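Salicylate carboxymethyltransferase (Clarkia breweri, PDB 1M6E) transfers a methyl group from S-adenosyl-L-methionine to the carboxyl group of salicylic acid, giving the volatile ester methyl salicylate. Local coordinates at residues A[52-57]-A[139-144]; A[72-77]-A[90-95]; A[203-208]-A[352-357]. All coordinates share one frame; numbering follows the deposited sequence.

Contact 1. Residues A[52-57]-A[139-144]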
# COMPACT_ATOMS: atom_id res chain seq x y z
N ARG A 52 -21.74 5.40 -5.44
CA ARG A 52 -20.28 5.36 -5.25
C ARG A 52 -19.56 6.64 -5.56
O ARG A 52 -19.67 7.16 -6.66
CB ARG A 52 -19.67 4.27 -6.12
CG ARG A 52 -18.44 3.62 -5.52
CD ARG A 52 -17.88 2.52 -6.42
NE ARG A 52 -16.85 3.03 -7.33
CZ ARG A 52 -17.04 3.36 -8.61
NH1 ARG A 52 -18.24 3.22 -9.20
NH2 ARG A 52 -16.02 3.84 -9.31
N LEU A 53 -18.85 7.17 -4.59
CA LEU A 53 -18.08 8.36 -4.82
C LEU A 53 -16.65 7.81 -4.74
O LEU A 53 -16.37 6.95 -3.91
CB LEU A 53 -18.34 9.40 -3.73
CG LEU A 53 -17.42 10.63 -3.65
CD1 LEU A 53 -17.48 11.45 -4.93
CD2 LEU A 53 -17.84 11.50 -2.50
N ALA A 54 -15.77 8.27 -5.61
CA ALA A 54 -14.40 7.77 -5.62
C ALA A 54 -13.34 8.87 -5.65
O ALA A 54 -12.85 9.25 -6.70
CB ALA A 54 -14.21 6.83 -6.80
N ILE A 55 -12.98 9.36 -4.48
CA ILE A 55 -11.99 10.39 -4.33
C ILE A 55 -10.61 9.75 -4.39
O ILE A 55 -10.45 8.61 -3.96
CB ILE A 55 -12.16 11.06 -2.98
CG1 ILE A 55 -13.62 11.48 -2.81
CG2 ILE A 55 -11.22 12.25 -2.85
CD1 ILE A 55 -13.90 12.26 -1.53
N ALA A 56 -9.62 10.48 -4.91
CA ALA A 56 -8.26 9.96 -5.02
C ALA A 56 -7.19 11.01 -4.82
O ALA A 56 -7.09 11.92 -5.63
CB ALA A 56 -8.08 9.35 -6.40
N ASP A 57 -6.37 10.89 -3.77
CA ASP A 57 -5.30 11.87 -3.54
C ASP A 57 -4.05 11.50 -4.35
O ASP A 57 -3.56 10.39 -4.28
CB ASP A 57 -4.94 11.98 -2.04
CG ASP A 57 -4.22 13.33 -1.68
OD1 ASP A 57 -3.14 13.66 -2.25
OD2 ASP A 57 -4.76 14.07 -0.81
N THR A 139 -13.26 5.97 -13.99
CA THR A 139 -13.26 5.29 -12.69
C THR A 139 -13.42 6.32 -11.59
O THR A 139 -13.97 6.03 -10.53
CB THR A 139 -11.87 4.56 -12.46
OG1 THR A 139 -11.67 3.57 -13.47
CG2 THR A 139 -11.80 3.89 -11.07
N LEU A 140 -12.97 7.54 -11.86
CA LEU A 140 -12.96 8.57 -10.84
C LEU A 140 -13.85 9.80 -10.87
O LEU A 140 -13.93 10.47 -11.90
CB LEU A 140 -11.52 9.05 -10.70
CG LEU A 140 -10.58 8.32 -9.74
CD1 LEU A 140 -10.74 6.82 -9.83
CD2 LEU A 140 -9.17 8.74 -10.06
N HIS A 141 -14.48 10.10 -9.73
CA HIS A 141 -15.26 11.33 -9.53
C HIS A 141 -14.45 12.01 -8.44
O HIS A 141 -14.52 11.61 -7.28
CB HIS A 141 -16.65 11.12 -8.92
CG HIS A 141 -17.18 9.73 -9.00
ND1 HIS A 141 -17.62 9.16 -10.17
CD2 HIS A 141 -17.42 8.82 -8.03
CE1 HIS A 141 -18.10 7.96 -9.93
NE2 HIS A 141 -18.00 7.72 -8.63
N PHE A 142 -13.65 13.00 -8.78
CA PHE A 142 -12.83 13.73 -7.79
C PHE A 142 -11.41 13.30 -7.52
O PHE A 142 -11.15 12.24 -6.95
CB PHE A 142 -13.50 13.90 -6.41
CG PHE A 142 -13.09 15.19 -5.72
CD1 PHE A 142 -13.89 16.32 -5.80
CD2 PHE A 142 -11.83 15.31 -5.14
CE1 PHE A 142 -13.44 17.57 -5.33
CE2 PHE A 142 -11.37 16.54 -4.67
CZ PHE A 142 -12.18 17.68 -4.77
N ILE A 143 -10.51 14.21 -7.85
CA ILE A 143 -9.09 14.05 -7.69
C ILE A 143 -8.46 15.21 -6.90
O ILE A 143 -8.40 16.34 -7.39
CB ILE A 143 -8.42 14.02 -9.06
CG1 ILE A 143 -8.66 12.68 -9.72
CG2 ILE A 143 -6.99 14.32 -8.95
CD1 ILE A 143 -8.08 12.59 -11.10
N HIS A 144 -7.96 14.94 -5.70
CA HIS A 144 -7.32 16.01 -4.96
C HIS A 144 -5.79 16.01 -5.16
O HIS A 144 -5.26 15.00 -5.54
CB HIS A 144 -7.64 15.90 -3.46
CG HIS A 144 -6.98 16.97 -2.66
ND1 HIS A 144 -5.80 16.77 -1.98
CD2 HIS A 144 -7.20 18.30 -2.64
CE1 HIS A 144 -5.31 17.93 -1.59
NE2 HIS A 144 -6.14 18.88 -1.99

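Contact 2. Residues A[72-77]-A[90-95]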
# COMPACT_ATOMS: atom_id res chain seq x y z
N GLU A 72 -12.13 15.56 4.34
CA GLU A 72 -12.84 16.79 4.56
C GLU A 72 -13.67 16.96 3.32
O GLU A 72 -14.10 18.06 3.00
CB GLU A 72 -11.84 17.92 4.69
CG GLU A 72 -12.42 19.12 5.38
CD GLU A 72 -12.52 18.92 6.89
OE1 GLU A 72 -12.59 17.75 7.33
OE2 GLU A 72 -12.54 19.95 7.61
N LEU A 73 -13.82 15.85 2.61
CA LEU A 73 -14.61 15.80 1.38
C LEU A 73 -15.71 14.84 1.73
O LEU A 73 -16.87 15.11 1.48
CB LEU A 73 -13.82 15.23 0.21
CG LEU A 73 -12.68 16.07 -0.39
CD1 LEU A 73 -12.26 15.44 -1.71
CD2 LEU A 73 -13.11 17.51 -0.63
N ILE A 74 -15.31 13.71 2.30
CA ILE A 74 -16.28 12.71 2.72
C ILE A 74 -17.07 13.39 3.81
O ILE A 74 -18.25 13.08 4.04
CB ILE A 74 -15.56 11.45 3.24
CG1 ILE A 74 -14.77 10.85 2.07
CG2 ILE A 74 -16.58 10.46 3.82
CD1 ILE A 74 -13.96 9.64 2.43
N LYS A 75 -16.44 14.34 4.48
CA LYS A 75 -17.12 15.09 5.52
C LYS A 75 -18.24 15.83 4.80
O LYS A 75 -19.41 15.43 4.83
CB LYS A 75 -16.18 16.11 6.14
CG LYS A 75 -16.67 16.63 7.46
CD LYS A 75 -16.36 15.64 8.58
CE LYS A 75 -14.86 15.65 8.91
NZ LYS A 75 -14.47 14.57 9.86
N THR A 76 -17.85 16.93 4.15
CA THR A 76 -18.74 17.78 3.38
C THR A 76 -19.86 17.05 2.67
O THR A 76 -21.00 17.46 2.76
CB THR A 76 -17.98 18.56 2.31
OG1 THR A 76 -17.07 19.47 2.93
CG2 THR A 76 -18.92 19.33 1.44
N VAL A 77 -19.53 15.99 1.94
CA VAL A 77 -20.54 15.22 1.20
C VAL A 77 -21.56 14.68 2.16
O VAL A 77 -22.76 14.78 1.91
CB VAL A 77 -19.92 14.02 0.43
CG1 VAL A 77 -21.04 13.13 -0.18
CG2 VAL A 77 -19.00 14.53 -0.66
N PRO A 90 -23.12 7.73 -0.12
CA PRO A 90 -22.58 6.74 -1.05
C PRO A 90 -21.49 6.05 -0.26
O PRO A 90 -21.25 6.42 0.90
CB PRO A 90 -22.01 7.59 -2.17
CG PRO A 90 -21.49 8.79 -1.44
CD PRO A 90 -22.63 9.08 -0.45
N GLU A 91 -20.86 5.03 -0.84
CA GLU A 91 -19.74 4.37 -0.19
C GLU A 91 -18.54 5.14 -0.71
O GLU A 91 -18.47 5.46 -1.90
CB GLU A 91 -19.63 2.91 -0.62
CG GLU A 91 -20.61 2.01 0.06
CD GLU A 91 -20.56 0.58 -0.45
OE1 GLU A 91 -20.77 0.38 -1.67
OE2 GLU A 91 -20.32 -0.34 0.37
N TYR A 92 -17.59 5.48 0.16
CA TYR A 92 -16.45 6.23 -0.34
C TYR A 92 -15.33 5.30 -0.69
O TYR A 92 -14.99 4.40 0.09
CB TYR A 92 -16.00 7.24 0.69
CG TYR A 92 -17.09 8.19 1.06
CD1 TYR A 92 -18.10 7.83 1.96
CD2 TYR A 92 -17.16 9.45 0.45
CE1 TYR A 92 -19.15 8.69 2.25
CE2 TYR A 92 -18.20 10.32 0.74
CZ TYR A 92 -19.19 9.94 1.63
OH TYR A 92 -20.21 10.83 1.89
N GLN A 93 -14.77 5.48 -1.89
CA GLN A 93 -13.66 4.64 -2.31
C GLN A 93 -12.44 5.48 -2.59
O GLN A 93 -12.33 6.12 -3.62
CB GLN A 93 -14.00 3.84 -3.53
CG GLN A 93 -12.90 2.94 -3.91
CD GLN A 93 -13.37 2.00 -4.95
OE1 GLN A 93 -14.03 2.43 -5.91
NE2 GLN A 93 -13.07 0.71 -4.80
N ILE A 94 -11.52 5.43 -1.64
CA ILE A 94 -10.31 6.21 -1.67
C ILE A 94 -9.05 5.60 -2.27
O ILE A 94 -8.73 4.43 -2.06
CB ILE A 94 -10.00 6.66 -0.27
CG1 ILE A 94 -11.22 7.34 0.30
CG2 ILE A 94 -8.78 7.56 -0.28
CD1 ILE A 94 -10.96 7.86 1.69
N PHE A 95 -8.34 6.44 -3.01
CA PHE A 95 -7.11 6.04 -3.66
C PHE A 95 -5.96 6.96 -3.29
O PHE A 95 -5.95 8.11 -3.74
CB PHE A 95 -7.32 6.04 -5.16
CG PHE A 95 -8.19 4.92 -5.63
CD1 PHE A 95 -9.51 5.13 -5.96
CD2 PHE A 95 -7.69 3.62 -5.66
CE1 PHE A 95 -10.33 4.06 -6.31
CE2 PHE A 95 -8.49 2.55 -5.99
CZ PHE A 95 -9.81 2.76 -6.31

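Contact 3. Residues A[203-208]-A[352-357]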
# COMPACT_ATOMS: atom_id res chain seq x y z
N GLY A 203 -16.80 14.64 -13.22
CA GLY A 203 -15.69 14.73 -12.26
C GLY A 203 -14.92 16.01 -12.05
O GLY A 203 -14.78 16.78 -12.97
N ARG A 204 -14.41 16.21 -10.83
CA ARG A 204 -13.64 17.44 -10.49
C ARG A 204 -12.20 17.13 -10.05
O ARG A 204 -11.92 16.04 -9.56
CB ARG A 204 -14.34 18.21 -9.36
CG ARG A 204 -15.83 18.45 -9.56
CD ARG A 204 -16.12 19.68 -10.41
NE ARG A 204 -15.66 20.92 -9.78
CZ ARG A 204 -16.16 22.12 -10.02
NH1 ARG A 204 -17.16 22.27 -10.88
NH2 ARG A 204 -15.66 23.18 -9.41
N MET A 205 -11.30 18.10 -10.23
CA MET A 205 -9.90 17.96 -9.84
C MET A 205 -9.46 19.25 -9.22
O MET A 205 -9.51 20.26 -9.88
CB MET A 205 -8.98 17.75 -11.03
CG MET A 205 -8.89 16.36 -11.59
SD MET A 205 -7.27 16.06 -12.39
CE MET A 205 -7.19 17.33 -13.60
N VAL A 206 -9.01 19.23 -7.97
CA VAL A 206 -8.52 20.44 -7.32
C VAL A 206 -7.00 20.28 -7.06
O VAL A 206 -6.56 19.67 -6.08
CB VAL A 206 -9.27 20.71 -6.01
CG1 VAL A 206 -8.81 22.04 -5.41
CG2 VAL A 206 -10.79 20.67 -6.25
N LEU A 207 -6.21 20.83 -7.97
CA LEU A 207 -4.76 20.76 -7.93
C LEU A 207 -4.14 22.02 -7.33
O LEU A 207 -4.51 23.12 -7.70
CB LEU A 207 -4.26 20.52 -9.35
CG LEU A 207 -4.98 19.34 -10.03
CD1 LEU A 207 -4.37 19.03 -11.39
CD2 LEU A 207 -4.88 18.11 -9.14
N THR A 208 -3.22 21.85 -6.39
CA THR A 208 -2.53 22.97 -5.71
C THR A 208 -1.02 22.80 -5.94
O THR A 208 -0.36 22.05 -5.24
CB THR A 208 -2.78 22.96 -4.14
OG1 THR A 208 -4.18 23.07 -3.85
CG2 THR A 208 -1.97 24.08 -3.45
N VAL A 352 -5.91 25.43 -8.76
CA VAL A 352 -6.82 25.33 -9.86
C VAL A 352 -7.93 24.34 -9.57
O VAL A 352 -7.67 23.27 -9.03
CB VAL A 352 -6.10 24.84 -11.08
CG1 VAL A 352 -7.11 24.50 -12.13
CG2 VAL A 352 -5.16 25.89 -11.56
N SER A 353 -9.17 24.70 -9.88
CA SER A 353 -10.26 23.74 -9.68
C SER A 353 -10.64 23.46 -11.13
O SER A 353 -10.55 24.37 -11.95
CB SER A 353 -11.40 24.35 -8.88
OG SER A 353 -12.38 23.35 -8.62
N LEU A 354 -11.04 22.24 -11.47
CA LEU A 354 -11.31 21.90 -12.86
C LEU A 354 -12.45 20.95 -13.00
O LEU A 354 -12.90 20.37 -11.99
CB LEU A 354 -10.08 21.26 -13.52
CG LEU A 354 -8.69 21.94 -13.46
CD1 LEU A 354 -7.56 20.94 -13.84
CD2 LEU A 354 -8.68 23.17 -14.37
N ILE A 355 -12.92 20.78 -14.24
CA ILE A 355 -14.02 19.85 -14.54
C ILE A 355 -13.74 19.10 -15.82
O ILE A 355 -13.41 19.70 -16.83
CB ILE A 355 -15.42 20.53 -14.75
CG1 ILE A 355 -15.56 21.83 -13.97
CG2 ILE A 355 -16.50 19.60 -14.24
CD1 ILE A 355 -16.95 22.37 -13.98
N ARG A 356 -13.81 17.78 -15.78
CA ARG A 356 -13.62 17.01 -16.99
C ARG A 356 -14.79 17.59 -17.76
O ARG A 356 -15.85 17.78 -17.16
CB ARG A 356 -13.83 15.51 -16.70
CG ARG A 356 -13.83 14.63 -17.93
CD ARG A 356 -12.63 14.95 -18.79
NE ARG A 356 -12.68 14.23 -20.05
CZ ARG A 356 -12.20 14.71 -21.19
NH1 ARG A 356 -11.63 15.91 -21.23
NH2 ARG A 356 -12.30 13.98 -22.28
N LYS A 357 -14.61 17.94 -19.03
CA LYS A 357 -15.72 18.52 -19.76
C LYS A 357 -16.27 17.49 -20.69
O LYS A 357 -16.63 16.40 -20.24
CB LYS A 357 -15.32 19.84 -20.49
CG LYS A 357 -14.35 19.77 -21.67
CD LYS A 357 -13.95 21.19 -22.18
CE LYS A 357 -13.03 21.14 -23.42
NZ LYS A 357 -12.09 22.31 -23.52

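Contact 1. Residues A[52-57]-A[139-144]
The imidazole of His141 lies against the backbone of residues 52 to 54. Its edge faces Leu53 CA, which is 3.3 Å from His141 CD2. Its NE2 comes to 2.6 Å from Arg52 O. The Arg52 side chain bends at chi3 (93°), and His141 NE2 sits over one face of its guanidinium, offset toward the rim. Arg52 NE has its own partner, a hydrogen bond to Gln93 OE1.

From Ala56 with Ile143 onward the chains pair as parallel strands, with Asp57 opposite His144. Ala56 N makes a weak hydrogen bond to Phe142 O. Ala56 O accepts His144 N at 3.1 Å. Ala56 CB touches Leu140 CD2 at 3.9 Å. Just before the paired part, Ile55 and Phe142 lie side by side and point the same way, with Ile55 CG2 at 3.9 Å from Phe142 CD2.

Asp57 and His144 also lie alongside each other. Both have CG anti to the backbone N (chi1 -159° and 179°). His144 ND1 donates to Asp57 OD2 at 3.1 Å, nearly in the ring plane but from above the carboxylate plane. This His-carboxylate bond lies beside the cofactor site: the nearest atoms of the Asp57 side chain and bound S-adenosyl-L-homocysteine are about 4 Å apart. It is consistent with holding the imidazole in place.

These are two central parallel strands of the Rossmann-like sheet. Strand 91-98 pairs with the other edge of strand 52-58. Strand 204-211 lies beyond strand 143-146. Helix 33-44 packs on Leu53 and Phe142.

Contact 2. Residues A[72-77]-A[90-95]
The Tyr92 ring lies between two aliphatic side chains, Ile74 of the helix on one face and Pro90, just before its own strand, on the other. Ile74 CG2 stands over the first face in a CH-pi contact. Pro90 CG lies 4.0 Å above the opposite face, offset toward the rim. The side chains of Ile74 and Tyr92 run past one another with opposite headings. CG2 of Ile74 is anti to the backbone N, while CG1 lies beside that N (chi1 -63°). The two branches divide the work, and CG1 lies by Tyr92 CD2. Farther along, Ile74 CD1 reaches Ile94 CD1 at 3.6 Å and Tyr92 CB at the same distance.

Val77, about one helical turn on, meets Tyr92 tip to tip, with Val77 CG1 beside Tyr92 OH. Val77 CB lies near the ring plane, 4.1 Å from Tyr92 CE2. Val77 CG1 also touches Pro90 CD at 4.4 Å. No hydrogen bond joins the two segments. The Tyr92 hydroxyl is hydrogen-bonded to Glu78 OE2, so the polar end of the ring is tied to the same helix.

This is helix-on-sheet packing within the beta-alpha-beta unit formed by strand 52-58, helix 74-82 and strand 91-98. Val77 also packs on Leu53 of strand 52-58 and on Ile40 and Tyr44 of helix 33-44. Strand 121-127 flanks strand 91-98 as the outermost strand within this chain on that side.

Contact 3. Residues A[203-208]-A[352-357]
Strands 204-211 and 346-355 form an antiparallel pair in the Rossmann-like sheet. Strand 346-355, last in the chain, is inserted antiparallel between strands 204-211 and 275-283, giving the order 3-2-1-4-5-7-6 of class I methyltransferases. The segment axes approach to 4.7 Å, with N-to-C directions 162° apart. Leu207 and Val352 are a hydrogen-bonded pair: Leu207 N donates to Val352 O at 3.0 Å, and Val352 N to Leu207 O at 2.9 Å. Met205 and Leu354 form the next hydrogen-bonded pair. Here Met205 N meets Leu354 O at 3.3 Å, and the return bond from Leu354 N is weak. Arg356 N closes the ladder on Gly203 O at 3.1 Å.

Side chains alternate between the two faces. Met205, Leu207, Val352 and Leu354 share one. Met205 bends at chi3 (-57°) and puts CE 3.6 Å from Leu354 CD1, the two side chains crossing obliquely. Arg204, Val206, Ser353 and Ile355 lie on the other face. The Arg204 chain bends at chi2 and chi3, and Ile355 CG1 sits over one face of its guanidinium. NH2 of Arg204 reaches Ser353 OG in a weak hydrogen bond of 3.4 Å.

Helix 260-268 packs on Val352 and Leu354. Helix 33-44 lies against Arg204, Val206 and Ser353, so a helix packs on each face. Strand 143-146 borders strand 204-211, and strand 275-283 borders strand 346-355.

Overall arrangement
All three contacts belong to one seven-stranded mixed sheet. Across it, strands 91-98, 52-58, 143-146, 204-211 and 346-355 follow in that order. Contacts 1 and 3 join neighbouring strands of the sheet, 52-58 with 143-146 and 204-211 with 346-355, and contact 2 lays helix 74-82 on it. Along the chain, contact 2 falls between the two segments of contact 1, and contact 3 comes afterwards. The centres of contacts 1 and 2 are about 8 Å apart, those of contacts 1 and 3 about 11 Å. Contacts 2 and 3 do not touch, their centres being about 16 Å apart. Phe142 of contact 1 packs on Leu73 of segment 72-77 and on Val206 of contact 3.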